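Local coordinates for putative capsular polysaccharide biosynthesis protein (PDB 6EWJ), which is a pyridoxal-phosphate-dependent aminotransferase, probably acting on a sugar, needed for teichoic acid biosynthesis in the pneumococcus, at the interface of chains A and B. Numbering follows the deposited sequence. Chains: chain A/B, Putative capsular polysaccharide biosynthesis protein.

The interface of chains A and B. Residues chain A 255-260; chain B 91, 356-359, 362.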
loop_
_atom_site.group_PDB
_atom_site.type_symbol
_atom_site.label_atom_id
_atom_site.label_comp_id
_atom_site.label_asym_id
_atom_site.label_seq_id
_atom_site.Cartn_x
_atom_site.Cartn_y
_atom_site.Cartn_z
ATOM N N TYR A 255 -20.509 -1.481 -9.035
ATOM C CA TYR A 255 -19.171 -1.302 -9.597
ATOM C C TYR A 255 -18.806 -2.577 -10.294
ATOM O O TYR A 255 -19.495 -3.595 -10.137
ATOM C CB TYR A 255 -18.130 -1.004 -8.517
ATOM C CG TYR A 255 -17.947 -2.072 -7.459
ATOM C CD1 TYR A 255 -17.102 -3.174 -7.681
ATOM C CD2 TYR A 255 -18.543 -1.960 -6.190
ATOM C CE1 TYR A 255 -16.923 -4.131 -6.702
ATOM C CE2 TYR A 255 -18.324 -2.908 -5.192
ATOM C CZ TYR A 255 -17.529 -3.984 -5.453
ATOM O OH TYR A 255 -17.325 -4.971 -4.490
ATOM N N ASP A 256 -17.717 -2.493 -11.052
ATOM C CA ASP A 256 -17.099 -3.613 -11.679
ATOM C C ASP A 256 -15.631 -3.638 -11.200
ATOM O O ASP A 256 -15.125 -2.656 -10.701
ATOM C CB ASP A 256 -17.209 -3.434 -13.200
ATOM C CG ASP A 256 -16.804 -4.682 -13.985
ATOM O OD1 ASP A 256 -16.624 -5.782 -13.398
ATOM O OD2 ASP A 256 -16.680 -4.564 -15.211
ATOM N N ILE A 257 -14.981 -4.765 -11.373
ATOM C CA ILE A 257 -13.551 -4.903 -11.126
ATOM C C ILE A 257 -12.988 -5.271 -12.497
ATOM O O ILE A 257 -13.345 -6.298 -13.032
ATOM C CB ILE A 257 -13.287 -6.009 -10.084
ATOM C CG1 ILE A 257 -13.970 -5.636 -8.756
ATOM C CG2 ILE A 257 -11.805 -6.305 -9.919
ATOM C CD1 ILE A 257 -13.464 -4.364 -8.090
ATOM N N VAL A 258 -12.115 -4.438 -13.065
ATOM C CA VAL A 258 -11.676 -4.669 -14.460
ATOM C C VAL A 258 -10.384 -5.447 -14.558
ATOM O O VAL A 258 -10.143 -6.120 -15.551
ATOM C CB VAL A 258 -11.579 -3.381 -15.317
ATOM C CG1 VAL A 258 -12.967 -2.771 -15.498
ATOM C CG2 VAL A 258 -10.560 -2.401 -14.745
ATOM N N THR A 259 -9.596 -5.406 -13.498
ATOM C CA THR A 259 -8.380 -6.199 -13.393
ATOM C C THR A 259 -8.178 -6.420 -11.899
ATOM O O THR A 259 -8.572 -5.560 -11.117
ATOM C CB THR A 259 -7.197 -5.424 -14.072
ATOM O OG1 THR A 259 -6.042 -6.241 -14.148
ATOM C CG2 THR A 259 -6.847 -4.237 -13.309
ATOM N N PRO A 260 -7.537 -7.535 -11.494
ATOM C CA PRO A 260 -7.352 -7.743 -10.041
ATOM C C PRO A 260 -6.157 -6.937 -9.535
ATOM O O PRO A 260 -5.067 -7.487 -9.356
ATOM C CB PRO A 260 -7.104 -9.265 -9.934
ATOM C CG PRO A 260 -7.136 -9.792 -11.348
ATOM C CD PRO A 260 -6.879 -8.619 -12.243
ATOM N N THR B 91 -13.549 -8.770 -4.079
ATOM C CA THR B 91 -12.441 -9.031 -4.997
ATOM C C THR B 91 -11.069 -9.236 -4.326
ATOM O O THR B 91 -10.244 -10.051 -4.802
ATOM C CB THR B 91 -12.279 -7.926 -6.085
ATOM O OG1 THR B 91 -11.232 -8.300 -6.965
ATOM C CG2 THR B 91 -11.995 -6.526 -5.473
ATOM N N LEU B 356 -19.088 -12.461 -11.862
ATOM C CA LEU B 356 -19.774 -11.348 -12.557
ATOM C C LEU B 356 -18.817 -10.244 -12.979
ATOM O O LEU B 356 -19.158 -9.444 -13.845
ATOM C CB LEU B 356 -20.883 -10.719 -11.701
ATOM C CG LEU B 356 -22.194 -11.448 -11.552
ATOM C CD1 LEU B 356 -23.215 -10.548 -10.874
ATOM C CD2 LEU B 356 -22.738 -11.908 -12.889
ATOM N N LEU B 357 -17.658 -10.179 -12.326
ATOM C CA LEU B 357 -16.726 -9.058 -12.502
ATOM C C LEU B 357 -15.852 -9.317 -13.716
ATOM O O LEU B 357 -15.354 -10.434 -13.906
ATOM C CB LEU B 357 -15.838 -8.887 -11.248
ATOM C CG LEU B 357 -16.579 -8.743 -9.909
ATOM C CD1 LEU B 357 -15.590 -8.847 -8.763
ATOM C CD2 LEU B 357 -17.423 -7.477 -9.803
ATOM N N THR B 358 -15.668 -8.276 -14.523
ATOM C CA THR B 358 -14.836 -8.336 -15.721
ATOM C C THR B 358 -13.476 -9.029 -15.505
ATOM O O THR B 358 -13.104 -9.888 -16.284
ATOM C CB THR B 358 -14.669 -6.919 -16.312
ATOM O OG1 THR B 358 -15.973 -6.442 -16.699
ATOM C CG2 THR B 358 -13.683 -6.870 -17.515
ATOM N N ALA B 359 -12.769 -8.688 -14.444
ATOM C CA ALA B 359 -11.428 -9.246 -14.201
ATOM C C ALA B 359 -11.419 -10.765 -14.131
ATOM O O ALA B 359 -10.509 -11.416 -14.654
ATOM C CB ALA B 359 -10.856 -8.672 -12.910
ATOM N N ASN B 362 -12.687 -12.442 -17.351
ATOM C CA ASN B 362 -11.508 -12.455 -18.225
ATOM C C ASN B 362 -10.512 -13.585 -17.936
ATOM O O ASN B 362 -9.734 -13.948 -18.798
ATOM C CB ASN B 362 -10.795 -11.094 -18.198
ATOM C CG ASN B 362 -11.561 -10.024 -18.971
ATOM O OD1 ASN B 362 -12.510 -10.333 -19.681
ATOM N ND2 ASN B 362 -11.101 -8.776 -18.894
HETATM O O HOH W 1 -15.556 -7.170 -5.119
#
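The two-fold dimer interface of this DegT/DnrJ/EryC1 aminotransferase is built here by a segment of chain A that starts with the short strand A:256-257 and caps the N-terminal end of the short helix B:358-361. Dimers are typical of the family, and the centre of this patch lies about 35 Å from A:Lys205, the predicted active-site lysine.

A:Asp256 caps the first turn with its side chain. With CG anti to the backbone N (chi1 -170°), its carboxylate crosses the B:Thr358 side chain at about a right angle and takes two bonds from that residue, both on syn lone pairs. The backbone N of B:Thr358 gives a fairly straight bond to OD1 of A:Asp256 at 2.9 Å. The hydroxyl OG1 of B:Thr358, set beside its own backbone N, gives a very short one to OD2 of A:Asp256 at 2.5 Å. Within chain A, the backbone N of A:Ile257 also meets OD1 of A:Asp256 at 2.8 Å, in a bent bond from above the carboxylate plane. Two donors thus grip OD1, and the bonds on both oxygens should hold the carboxylate against rotation. Its charge may be stabilised further by the helix end.

The carbonyl O of A:Ile257 takes the next N-H, from B:Ala359 N at 2.8 Å, in the carbonyl plane. The methyl CB of B:Ala359 packs on CA of A:Thr259 at 3.5 Å.

The side chain of A:Ile257 lies alongside B:Leu357, both pointing the same way, with CG1 3.6 Å from CD1 of the leucine. The tip of A:Ile257, its CD1, meets CG2 of B:Thr91 tip to tip at 3.7 Å. Beside this apolar cluster, a water in the ring plane of A:Tyr255 links the phenol OH to B:Thr91 N.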